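Local coordinates for ATP-dependent DNA helicase uvsW (Enterobacteria phage T4, PDB 1RIF), which couples ATP hydrolysis to 3'-5' translocation and unwinding of duplex DNA, driving Holliday-junction branch migration and probably fork regression during T4 recombination and repair, at residues A[11-16]-A[63-68]; A[103-108]-A[145-150]; A[172-177]-A[186-191]; A[243-248]-A[273-278]. The protein carries 1 engineered substitution. All blocks are in the same frame, centred on the assembly; numbering follows the deposited sequence.

Interaction 1: A[11-16]-A[63-68]; sequences SHVRID and GLVGQI
V13 of strand 12-16 meets V65 of the turn between strand 59-61 and helix 68-74, and the valine of the strand straddles one methyl group of the other. From V13 CA the CB points at the turn, and its two branches close on the same target: CG1 lies 3.6 Å from V65 CG2, while V13 CG2 stands 3.8 Å from that same V65 CG2. V13 CG1 is anti to its own carbonyl carbon (chi1 -73°), beside the backbone N, which leaves both methyls on the side facing V65. The two valines cross obliquely. V65 presents only CG2. Two residues on from V13, I15 points its tip at the tip of I68, at the start of helix 68-74. I15 keeps its ethyl arm extended (chi2 180°), which carries CD1 out toward the turn, 4.0 Å from I68 CD1. The contact is purely apolar and buried. Strand 12-16 runs between strands 3-8 and 59-61 in the mixed sheet of the N-terminal domain. V13 also packs on V5 and L60, and I68 on L60 and F29; a bound gold ion lies about 4 Å from the I68 side chain. L64 leans on V273 of helix 269-276.

Interaction 2: A[103-108]-A[145-150]; sequences LEIYSG and QALLAR
L103 and L147 make the tight part of this contact: L103 CD1 lies 3.7 Å from L147 CD2, the two side chains crossing at a slant. The same L147 methyl serves a second partner, I105 CD1 at 4.1 Å, and here the side chains cross at about a right angle. One branch of one leucine is thus touched by two residues that sit two positions apart and both point their CB at the helix. In L147, chi1 (-71°) sets CG off the helix, anti to the carbonyl carbon, and chi2 (177°) turns CD2 to the 103-108 segment. Helix 141-155 begins at the end of the P-loop of this RecA-like ATPase domain: I105 comes about 9 Å, side chain to side chain, from S142 of the predicted ATP-binding residues. L147 also packs on V122 of helix 116-128. Toward the surface the fit slackens. R150 merely runs past L103, with R150 CG 4.6 Å from L103 CD2. The R150 guanidinium group is occupied elsewhere, in a salt bridge to E154 and a hydrogen bond to L182 O. E104, between the two apolar residues, is exposed, while Y106 makes cation-pi contacts with R181 and R111.

Interaction 3: A[172-177]-A[186-191]; sequences QMADDF and AMIKKI
A beta-alpha-beta crossover of the RecA-like ATPase domain is closed here: strand 159-163 leads into helix 167-180, which packs on strand 188-190, the outermost strand at one end of the parallel seven-stranded sheet. Strands 159-163 and 188-190 run parallel with strand 207-210 between them, and the helix runs back against them, its segment at 167° to strand 188-190 with the axes 9.4 Å apart. A174 and F177, one turn apart, face the strand, and I188 and K190 face the helix. I188 divides its two branches between the helix residues. Its CG2 branch lies 3.9 Å from A174 CB, whereas its longer arm puts CD1 3.7 Å from F177 CB and 4.1 Å from F177 CD2, the two side chains crossing at about a right angle. That methyl approaches the phenyl ring obliquely. F177 continues inward to I162 and A146, meets the ring of F183, and comes about 5 Å, side chain to side chain, from S142 of the predicted ATP-binding residues, which puts the contact probably behind the nucleotide-binding loop. A174 CB also meets the aliphatic part of K190. The lysine lies against the alanine with its methylenes and then folds over at its last two torsions (chi3 -63°, chi4 -64°). D175, whose OD1 bonds to H185, stays apart from that ammonium group: D175 OD1 to K190 NZ is 5.8 Å. The tightest touch of the lysine is K190 CD on A174 CB, at 3.8 Å.

Interaction 4: A[243-248]-A[273-278]; sequences SSIISG and VGMFGE
The distal end of M275 serves two neighbouring isoleucines, CE touching I245 and SD touching I246. The methyl M275 CE meets the ethyl arm of I245, 3.7 Å from both I245 CG1 and I245 CD1, the two side chains standing at about a right angle. I246 and M275 instead lie alongside, pointing opposite ways, with I246 CG1 3.8 Å from M275 SD. The tip of I246 goes on to the backbone, I246 CD1 lying 3.9 Å from G274 O. In M275, chi1 (173°, CG anti to the backbone N) and a bend at chi2 (64°) place SD by I246, and the further turn at chi3 (144°) carries CE to I245. The same chi1 leaves M275 CG 3.7 Å above the F276 ring, over its centre. The contact joins segment 243-248, which continues from helix 239-245 after the predicted DEAH box of this RecA-like domain, to the last turn of helix 269-276, just before outermost strand 278-280. M275 and F276 both rest on M229 of strand 226-232, and F276 also touches C234 of the box. I245 is backed by W212, V215 and F223. Helix 269-276 stops at G277, which has positive phi and gives its N-H to V273 O at 2.8 Å.

In the fold
The four contacts fall into two touching pairs. Where interactions 1 and 4 touch, with centres 11 Å apart, the N-terminal domain meets the ATPase domain: L64 CG lies 3.6 Å from G274 CA and H12 CE1 3.6 Å from S247 OG. Interactions 2 and 3, centred 13 Å apart, share a core near the predicted ATP-binding residues 135-142, where A146 CA meets F177 CZ at 3.5 Å. The pairs stand apart: interaction 1 lies about 33 Å, centre to centre, from interactions 2 and 3, across the middle of the chain. Interaction 4 touches neither interaction 2 nor 3, with nearest atoms about 9 and about 10 Å away, though it lies in the same ATPase domain.

Interaction 1: A[11-16]-A[63-68]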
loop_
_atom_site.group_PDB
_atom_site.type_symbol
_atom_site.label_atom_id
_atom_site.label_comp_id
_atom_site.label_asym_id
_atom_site.label_seq_id
_atom_site.Cartn_x
_atom_site.Cartn_y
_atom_site.Cartn_z
ATOM N N SER A 11 1.445 -4.055 9.040
ATOM C CA SER A 11 0.091 -4.126 8.512
ATOM C C SER A 11 -0.869 -3.419 9.472
ATOM O O SER A 11 -1.796 -2.731 9.036
ATOM C CB SER A 11 -0.340 -5.586 8.296
ATOM O OG SER A 11 -0.549 -6.272 9.521
ATOM N N HIS A 12 -0.617 -3.552 10.777
ATOM C CA HIS A 12 -1.473 -2.950 11.806
ATOM C C HIS A 12 -0.725 -2.419 13.017
ATOM O O HIS A 12 0.453 -2.686 13.207
ATOM C CB HIS A 12 -2.477 -3.975 12.355
ATOM C CG HIS A 12 -3.421 -4.527 11.334
ATOM N ND1 HIS A 12 -3.046 -5.476 10.407
ATOM C CD2 HIS A 12 -4.729 -4.270 11.104
ATOM C CE1 HIS A 12 -4.085 -5.782 9.651
ATOM N NE2 HIS A 12 -5.119 -5.065 10.054
ATOM N N VAL A 13 -1.439 -1.664 13.842
ATOM C CA VAL A 13 -0.897 -1.156 15.095
ATOM C C VAL A 13 -1.858 -1.724 16.135
ATOM O O VAL A 13 -2.995 -2.056 15.801
ATOM C CB VAL A 13 -0.906 0.390 15.177
ATOM C CG1 VAL A 13 0.167 0.962 14.267
ATOM C CG2 VAL A 13 -2.278 0.932 14.808
ATOM N N ARG A 14 -1.409 -1.864 17.377
ATOM C CA ARG A 14 -2.273 -2.397 18.422
ATOM C C ARG A 14 -2.667 -1.289 19.366
ATOM O O ARG A 14 -1.832 -0.482 19.763
ATOM C CB ARG A 14 -1.567 -3.498 19.214
ATOM C CG ARG A 14 -2.480 -4.159 20.227
ATOM C CD ARG A 14 -1.769 -5.190 21.079
ATOM N NE ARG A 14 -0.987 -4.587 22.156
ATOM C CZ ARG A 14 0.337 -4.474 22.148
ATOM N NH1 ARG A 14 1.040 -4.921 21.112
ATOM N NH2 ARG A 14 0.960 -3.929 23.187
ATOM N N ILE A 15 -3.939 -1.250 19.736
ATOM C CA ILE A 15 -4.419 -0.217 20.644
ATOM C C ILE A 15 -4.760 -0.746 22.036
ATOM O O ILE A 15 -5.455 -1.750 22.178
ATOM C CB ILE A 15 -5.658 0.484 20.075
ATOM C CG1 ILE A 15 -5.377 0.949 18.642
ATOM C CG2 ILE A 15 -6.034 1.665 20.971
ATOM C CD1 ILE A 15 -6.538 1.656 17.975
ATOM N N ASP A 16 -4.254 -0.054 23.052
ATOM C CA ASP A 16 -4.474 -0.391 24.458
ATOM C C ASP A 16 -5.357 0.678 25.059
ATOM O O ASP A 16 -5.028 1.856 25.000
ATOM C CB ASP A 16 -3.147 -0.416 25.211
ATOM C CG ASP A 16 -2.372 -1.695 24.984
ATOM O OD1 ASP A 16 -2.324 -2.176 23.828
ATOM O OD2 ASP A 16 -1.800 -2.216 25.967
ATOM N N GLY A 63 -2.100 2.256 8.193
ATOM C CA GLY A 63 -2.451 3.484 7.505
ATOM C C GLY A 63 -3.447 4.419 8.163
ATOM O O GLY A 63 -3.497 5.593 7.810
ATOM N N LEU A 64 -4.229 3.919 9.119
ATOM C CA LEU A 64 -5.243 4.733 9.796
ATOM C C LEU A 64 -4.829 5.362 11.133
ATOM O O LEU A 64 -5.634 6.028 11.789
ATOM C CB LEU A 64 -6.512 3.893 9.999
ATOM C CG LEU A 64 -7.361 3.599 8.759
ATOM C CD1 LEU A 64 -8.289 2.431 9.029
ATOM C CD2 LEU A 64 -8.143 4.847 8.377
ATOM N N VAL A 65 -3.582 5.160 11.537
ATOM C CA VAL A 65 -3.108 5.716 12.797
ATOM C C VAL A 65 -3.402 7.212 12.897
ATOM O O VAL A 65 -3.868 7.695 13.929
ATOM C CB VAL A 65 -1.586 5.489 12.960
ATOM C CG1 VAL A 65 -1.107 6.065 14.279
ATOM C CG2 VAL A 65 -1.279 4.012 12.908
ATOM N N GLY A 66 -3.136 7.941 11.819
ATOM C CA GLY A 66 -3.360 9.374 11.816
ATOM C C GLY A 66 -4.771 9.824 12.143
ATOM O O GLY A 66 -4.969 10.920 12.676
ATOM N N GLN A 67 -5.747 8.982 11.818
ATOM C CA GLN A 67 -7.159 9.275 12.061
ATOM C C GLN A 67 -7.556 9.174 13.531
ATOM O O GLN A 67 -8.585 9.712 13.930
ATOM C CB GLN A 67 -8.024 8.302 11.271
ATOM C CG GLN A 67 -7.700 8.251 9.803
ATOM C CD GLN A 67 -8.238 9.444 9.061
ATOM O OE1 GLN A 67 -7.885 10.589 9.359
ATOM N NE2 GLN A 67 -9.107 9.188 8.087
ATOM N N ILE A 68 -6.756 8.475 14.329
ATOM C CA ILE A 68 -7.072 8.311 15.738
ATOM C C ILE A 68 -7.062 9.656 16.459
ATOM O O ILE A 68 -7.714 9.819 17.491
ATOM C CB ILE A 68 -6.083 7.342 16.430
ATOM C CG1 ILE A 68 -6.148 5.967 15.770
ATOM C CG2 ILE A 68 -6.452 7.178 17.899
ATOM C CD1 ILE A 68 -5.110 4.995 16.294
#

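Interaction 2: A[103-108]-A[145-150]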
loop_
_atom_site.group_PDB
_atom_site.type_symbol
_atom_site.label_atom_id
_atom_site.label_comp_id
_atom_site.label_asym_id
_atom_site.label_seq_id
_atom_site.Cartn_x
_atom_site.Cartn_y
_atom_site.Cartn_z
ATOM N N LEU A 103 21.249 8.026 -11.633
ATOM C CA LEU A 103 20.465 7.106 -12.442
ATOM C C LEU A 103 20.505 7.502 -13.920
ATOM O O LEU A 103 20.490 8.688 -14.253
ATOM C CB LEU A 103 19.011 7.113 -11.961
ATOM C CG LEU A 103 18.756 6.815 -10.480
ATOM C CD1 LEU A 103 17.298 7.085 -10.151
ATOM C CD2 LEU A 103 19.108 5.366 -10.166
ATOM N N GLU A 104 20.561 6.505 -14.801
ATOM C CA GLU A 104 20.553 6.749 -16.240
ATOM C C GLU A 104 19.277 6.104 -16.771
ATOM O O GLU A 104 19.258 4.922 -17.104
ATOM C CB GLU A 104 21.782 6.123 -16.905
ATOM C CG GLU A 104 23.098 6.470 -16.224
ATOM C CD GLU A 104 24.310 6.247 -17.118
ATOM O OE1 GLU A 104 24.324 5.251 -17.881
ATOM O OE2 GLU A 104 25.255 7.067 -17.045
ATOM N N ILE A 105 18.205 6.889 -16.830
ATOM C CA ILE A 105 16.907 6.401 -17.283
ATOM C C ILE A 105 16.747 6.591 -18.782
ATOM O O ILE A 105 17.142 7.619 -19.328
ATOM C CB ILE A 105 15.772 7.133 -16.535
ATOM C CG1 ILE A 105 16.007 7.024 -15.029
ATOM C CG2 ILE A 105 14.429 6.522 -16.874
ATOM C CD1 ILE A 105 15.062 7.867 -14.204
ATOM N N TYR A 106 16.158 5.599 -19.442
ATOM C CA TYR A 106 15.973 5.651 -20.892
ATOM C C TYR A 106 14.548 5.456 -21.379
ATOM O O TYR A 106 13.637 5.125 -20.620
ATOM C CB TYR A 106 16.836 4.584 -21.591
ATOM C CG TYR A 106 18.333 4.758 -21.450
ATOM C CD1 TYR A 106 18.974 4.505 -20.234
ATOM C CD2 TYR A 106 19.110 5.162 -22.535
ATOM C CE1 TYR A 106 20.360 4.645 -20.101
ATOM C CE2 TYR A 106 20.495 5.306 -22.412
ATOM C CZ TYR A 106 21.110 5.045 -21.194
ATOM O OH TYR A 106 22.473 5.173 -21.071
ATOM N N SER A 107 14.399 5.659 -22.683
ATOM C CA SER A 107 13.157 5.491 -23.418
ATOM C C SER A 107 13.706 5.003 -24.749
ATOM O O SER A 107 14.065 5.804 -25.614
ATOM C CB SER A 107 12.445 6.826 -23.602
ATOM O OG SER A 107 11.117 6.623 -24.051
ATOM N N GLY A 108 13.784 3.688 -24.905
ATOM C CA GLY A 108 14.359 3.140 -26.114
ATOM C C GLY A 108 15.856 3.368 -25.974
ATOM O O GLY A 108 16.494 2.824 -25.072
ATOM N N GLN A 145 6.630 4.371 -10.097
ATOM C CA GLN A 145 6.686 3.043 -9.505
ATOM C C GLN A 145 8.082 2.419 -9.657
ATOM O O GLN A 145 8.589 1.778 -8.735
ATOM C CB GLN A 145 5.610 2.157 -10.142
ATOM C CG GLN A 145 4.211 2.478 -9.634
ATOM C CD GLN A 145 3.118 1.770 -10.410
ATOM O OE1 GLN A 145 2.800 2.153 -11.533
ATOM N NE2 GLN A 145 2.543 0.728 -9.821
ATOM N N ALA A 146 8.703 2.616 -10.817
ATOM C CA ALA A 146 10.051 2.089 -11.073
ATOM C C ALA A 146 11.070 2.730 -10.132
ATOM O O ALA A 146 11.942 2.051 -9.600
ATOM C CB ALA A 146 10.460 2.350 -12.523
ATOM N N LEU A 147 10.959 4.039 -9.926
ATOM C CA LEU A 147 11.890 4.739 -9.043
ATOM C C LEU A 147 11.729 4.288 -7.593
ATOM O O LEU A 147 12.711 4.103 -6.876
ATOM C CB LEU A 147 11.696 6.254 -9.168
ATOM C CG LEU A 147 12.200 6.778 -10.514
ATOM C CD1 LEU A 147 11.935 8.267 -10.656
ATOM C CD2 LEU A 147 13.689 6.494 -10.600
ATOM N N LEU A 148 10.482 4.112 -7.170
ATOM C CA LEU A 148 10.178 3.652 -5.824
ATOM C C LEU A 148 10.761 2.247 -5.599
ATOM O O LEU A 148 11.363 1.989 -4.559
ATOM C CB LEU A 148 8.659 3.639 -5.616
ATOM C CG LEU A 148 8.019 5.003 -5.378
ATOM C CD1 LEU A 148 6.521 4.874 -5.570
ATOM C CD2 LEU A 148 8.354 5.506 -3.983
ATOM N N ALA A 149 10.588 1.349 -6.570
ATOM C CA ALA A 149 11.122 -0.013 -6.459
ATOM C C ALA A 149 12.666 -0.025 -6.498
ATOM O O ALA A 149 13.302 -0.764 -5.746
ATOM C CB ALA A 149 10.547 -0.897 -7.567
ATOM N N ARG A 150 13.255 0.795 -7.372
ATOM C CA ARG A 150 14.717 0.930 -7.491
ATOM C C ARG A 150 15.301 1.339 -6.133
ATOM O O ARG A 150 16.269 0.754 -5.650
ATOM C CB ARG A 150 15.068 2.046 -8.477
ATOM C CG ARG A 150 16.284 1.818 -9.360
ATOM C CD ARG A 150 17.489 1.209 -8.676
ATOM N NE ARG A 150 17.989 0.134 -9.530
ATOM C CZ ARG A 150 19.266 -0.202 -9.687
ATOM N NH1 ARG A 150 20.224 0.444 -9.044
ATOM N NH2 ARG A 150 19.578 -1.185 -10.519
#

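Interaction 3: A[172-177]-A[186-191]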
loop_
_atom_site.group_PDB
_atom_site.type_symbol
_atom_site.label_atom_id
_atom_site.label_comp_id
_atom_site.label_asym_id
_atom_site.label_seq_id
_atom_site.Cartn_x
_atom_site.Cartn_y
_atom_site.Cartn_z
ATOM N N GLN A 172 3.208 -5.293 -19.397
ATOM C CA GLN A 172 3.559 -3.916 -19.727
ATOM C C GLN A 172 4.432 -3.283 -18.649
ATOM O O GLN A 172 5.403 -2.590 -18.954
ATOM C CB GLN A 172 2.287 -3.085 -19.916
ATOM C CG GLN A 172 2.545 -1.662 -20.377
ATOM C CD GLN A 172 1.278 -0.815 -20.458
ATOM O OE1 GLN A 172 0.322 -1.158 -21.160
ATOM N NE2 GLN A 172 1.274 0.303 -19.745
ATOM N N MET A 173 4.091 -3.526 -17.388
ATOM C CA MET A 173 4.852 -2.966 -16.275
ATOM C C MET A 173 6.278 -3.492 -16.270
ATOM O O MET A 173 7.227 -2.739 -16.060
ATOM C CB MET A 173 4.175 -3.310 -14.940
ATOM C CG MET A 173 4.815 -2.661 -13.703
ATOM S SD MET A 173 4.530 -0.872 -13.565
ATOM C CE MET A 173 2.984 -0.868 -12.669
ATOM N N ALA A 174 6.413 -4.797 -16.488
ATOM C CA ALA A 174 7.714 -5.455 -16.508
ATOM C C ALA A 174 8.534 -4.908 -17.664
ATOM O O ALA A 174 9.723 -4.634 -17.522
ATOM C CB ALA A 174 7.533 -6.965 -16.650
ATOM N N ASP A 175 7.892 -4.742 -18.814
ATOM C CA ASP A 175 8.579 -4.218 -19.975
ATOM C C ASP A 175 9.007 -2.766 -19.754
ATOM O O ASP A 175 10.113 -2.385 -20.144
ATOM C CB ASP A 175 7.683 -4.327 -21.209
ATOM C CG ASP A 175 7.505 -5.760 -21.671
ATOM O OD1 ASP A 175 8.157 -6.652 -21.089
ATOM O OD2 ASP A 175 6.718 -5.992 -22.616
ATOM N N ASP A 176 8.148 -1.958 -19.125
ATOM C CA ASP A 176 8.487 -0.562 -18.870
ATOM C C ASP A 176 9.731 -0.465 -18.005
ATOM O O ASP A 176 10.661 0.268 -18.333
ATOM C CB ASP A 176 7.343 0.166 -18.168
ATOM C CG ASP A 176 6.123 0.336 -19.052
ATOM O OD1 ASP A 176 6.262 0.275 -20.293
ATOM O OD2 ASP A 176 5.020 0.550 -18.498
ATOM N N PHE A 177 9.733 -1.200 -16.892
ATOM C CA PHE A 177 10.858 -1.215 -15.948
ATOM C C PHE A 177 12.174 -1.528 -16.647
ATOM O O PHE A 177 13.210 -0.941 -16.330
ATOM C CB PHE A 177 10.610 -2.257 -14.840
ATOM C CG PHE A 177 9.746 -1.758 -13.696
ATOM C CD1 PHE A 177 8.696 -0.864 -13.919
ATOM C CD2 PHE A 177 9.983 -2.193 -12.391
ATOM C CE1 PHE A 177 7.905 -0.412 -12.859
ATOM C CE2 PHE A 177 9.192 -1.742 -11.330
ATOM C CZ PHE A 177 8.157 -0.854 -11.565
ATOM N N ALA A 186 15.344 -10.716 -15.672
ATOM C CA ALA A 186 15.652 -11.772 -14.717
ATOM C C ALA A 186 15.305 -11.320 -13.295
ATOM O O ALA A 186 15.157 -12.141 -12.389
ATOM C CB ALA A 186 17.128 -12.146 -14.809
ATOM N N MET A 187 15.165 -10.010 -13.115
ATOM C CA MET A 187 14.837 -9.416 -11.817
ATOM C C MET A 187 13.321 -9.239 -11.574
ATOM O O MET A 187 12.895 -8.864 -10.478
ATOM C CB MET A 187 15.500 -8.037 -11.708
ATOM C CG MET A 187 17.011 -8.016 -11.889
ATOM S SD MET A 187 17.622 -6.309 -12.001
ATOM C CE MET A 187 17.484 -5.761 -10.293
ATOM N N ILE A 188 12.508 -9.504 -12.591
ATOM C CA ILE A 188 11.068 -9.317 -12.462
ATOM C C ILE A 188 10.261 -10.567 -12.806
ATOM O O ILE A 188 10.250 -11.026 -13.952
ATOM C CB ILE A 188 10.617 -8.152 -13.357
ATOM C CG1 ILE A 188 11.420 -6.895 -13.000
ATOM C CG2 ILE A 188 9.117 -7.920 -13.205
ATOM C CD1 ILE A 188 11.277 -5.763 -13.996
ATOM N N LYS A 189 9.591 -11.116 -11.796
ATOM C CA LYS A 189 8.768 -12.308 -11.968
ATOM C C LYS A 189 7.305 -11.922 -12.144
ATOM O O LYS A 189 6.734 -11.239 -11.298
ATOM C CB LYS A 189 8.891 -13.223 -10.745
ATOM C CG LYS A 189 8.016 -14.461 -10.819
ATOM C CD LYS A 189 7.947 -15.192 -9.493
ATOM C CE LYS A 189 7.071 -16.436 -9.626
ATOM N NZ LYS A 189 6.608 -16.974 -8.304
ATOM N N LYS A 190 6.697 -12.343 -13.243
ATOM C CA LYS A 190 5.288 -12.038 -13.457
ATOM C C LYS A 190 4.500 -13.269 -13.023
ATOM O O LYS A 190 4.802 -14.378 -13.451
ATOM C CB LYS A 190 5.022 -11.721 -14.932
ATOM C CG LYS A 190 5.808 -10.526 -15.457
ATOM C CD LYS A 190 5.372 -10.122 -16.852
ATOM C CE LYS A 190 5.634 -11.217 -17.872
ATOM N NZ LYS A 190 7.083 -11.513 -18.034
ATOM N N ILE A 191 3.522 -13.094 -12.143
ATOM C CA ILE A 191 2.728 -14.236 -11.703
ATOM C C ILE A 191 1.327 -14.177 -12.298
ATOM O O ILE A 191 0.875 -13.119 -12.734
ATOM C CB ILE A 191 2.611 -14.305 -10.164
ATOM C CG1 ILE A 191 1.921 -13.051 -9.622
ATOM C CG2 ILE A 191 3.985 -14.458 -9.555
ATOM C CD1 ILE A 191 1.648 -13.098 -8.132
#

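Interaction 4: A[243-248]-A[273-278]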
loop_
_atom_site.group_PDB
_atom_site.type_symbol
_atom_site.label_atom_id
_atom_site.label_comp_id
_atom_site.label_asym_id
_atom_site.label_seq_id
_atom_site.Cartn_x
_atom_site.Cartn_y
_atom_site.Cartn_z
ATOM N N SER A 243 -8.834 -6.565 2.614
ATOM C CA SER A 243 -8.906 -7.255 3.888
ATOM C C SER A 243 -8.381 -8.680 3.781
ATOM O O SER A 243 -8.017 -9.292 4.785
ATOM C CB SER A 243 -10.344 -7.238 4.439
ATOM O OG SER A 243 -11.280 -7.736 3.508
ATOM N N SER A 244 -8.307 -9.193 2.557
ATOM C CA SER A 244 -7.824 -10.549 2.320
ATOM C C SER A 244 -6.298 -10.721 2.425
ATOM O O SER A 244 -5.828 -11.763 2.876
ATOM C CB SER A 244 -8.301 -11.031 0.946
ATOM O OG SER A 244 -8.004 -12.395 0.759
ATOM N N ILE A 245 -5.528 -9.708 2.027
ATOM C CA ILE A 245 -4.065 -9.806 2.072
ATOM C C ILE A 245 -3.352 -8.835 3.009
ATOM O O ILE A 245 -2.143 -8.954 3.206
ATOM C CB ILE A 245 -3.418 -9.579 0.674
ATOM C CG1 ILE A 245 -3.602 -8.119 0.248
ATOM C CG2 ILE A 245 -4.034 -10.512 -0.359
ATOM C CD1 ILE A 245 -2.714 -7.689 -0.921
ATOM N N ILE A 246 -4.078 -7.879 3.579
ATOM C CA ILE A 246 -3.464 -6.879 4.443
ATOM C C ILE A 246 -2.651 -7.424 5.626
ATOM O O ILE A 246 -1.545 -6.949 5.892
ATOM C CB ILE A 246 -4.528 -5.870 4.952
ATOM C CG1 ILE A 246 -3.836 -4.687 5.636
ATOM C CG2 ILE A 246 -5.520 -6.577 5.879
ATOM C CD1 ILE A 246 -4.763 -3.509 5.929
ATOM N N SER A 247 -3.181 -8.420 6.326
ATOM C CA SER A 247 -2.480 -9.002 7.465
ATOM C C SER A 247 -1.233 -9.767 7.032
ATOM O O SER A 247 -0.268 -9.872 7.790
ATOM C CB SER A 247 -3.408 -9.942 8.236
ATOM O OG SER A 247 -4.495 -9.234 8.798
ATOM N N GLY A 248 -1.256 -10.303 5.813
ATOM C CA GLY A 248 -0.115 -11.047 5.305
ATOM C C GLY A 248 1.123 -10.199 5.066
ATOM O O GLY A 248 2.247 -10.699 5.135
ATOM N N VAL A 273 -7.082 3.912 2.949
ATOM C CA VAL A 273 -6.019 4.635 3.644
ATOM C C VAL A 273 -5.436 3.698 4.702
ATOM O O VAL A 273 -4.281 3.829 5.098
ATOM C CB VAL A 273 -6.530 5.940 4.312
ATOM C CG1 VAL A 273 -7.359 6.735 3.319
ATOM C CG2 VAL A 273 -7.330 5.628 5.535
ATOM N N GLY A 274 -6.248 2.741 5.145
ATOM C CA GLY A 274 -5.781 1.773 6.122
ATOM C C GLY A 274 -4.792 0.825 5.462
ATOM O O GLY A 274 -3.886 0.307 6.104
ATOM N N MET A 275 -4.962 0.607 4.161
ATOM C CA MET A 275 -4.089 -0.279 3.404
ATOM C C MET A 275 -2.927 0.451 2.731
ATOM O O MET A 275 -1.837 -0.101 2.617
ATOM C CB MET A 275 -4.896 -1.020 2.333
ATOM C CG MET A 275 -4.059 -1.858 1.361
ATOM S SD MET A 275 -3.186 -3.237 2.146
ATOM C CE MET A 275 -3.269 -4.486 0.873
ATOM N N PHE A 276 -3.154 1.692 2.303
ATOM C CA PHE A 276 -2.130 2.457 1.596
ATOM C C PHE A 276 -1.562 3.735 2.223
ATOM O O PHE A 276 -0.605 4.297 1.691
ATOM C CB PHE A 276 -2.647 2.814 0.197
ATOM C CG PHE A 276 -2.921 1.625 -0.670
ATOM C CD1 PHE A 276 -4.228 1.250 -0.963
ATOM C CD2 PHE A 276 -1.869 0.863 -1.178
ATOM C CE1 PHE A 276 -4.490 0.131 -1.742
ATOM C CE2 PHE A 276 -2.116 -0.257 -1.956
ATOM C CZ PHE A 276 -3.430 -0.629 -2.240
ATOM N N GLY A 277 -2.139 4.212 3.319
ATOM C CA GLY A 277 -1.640 5.433 3.932
ATOM C C GLY A 277 -2.416 6.675 3.522
ATOM O O GLY A 277 -3.330 6.616 2.694
ATOM N N GLU A 278 -2.052 7.815 4.097
ATOM C CA GLU A 278 -2.728 9.067 3.777
ATOM C C GLU A 278 -2.581 9.466 2.318
ATOM O O GLU A 278 -1.621 9.085 1.646
ATOM C CB GLU A 278 -2.216 10.201 4.664
ATOM C CG GLU A 278 -3.012 10.364 5.937
ATOM C CD GLU A 278 -2.185 10.110 7.173
ATOM O OE1 GLU A 278 -1.185 10.834 7.369
ATOM O OE2 GLU A 278 -2.537 9.192 7.949
#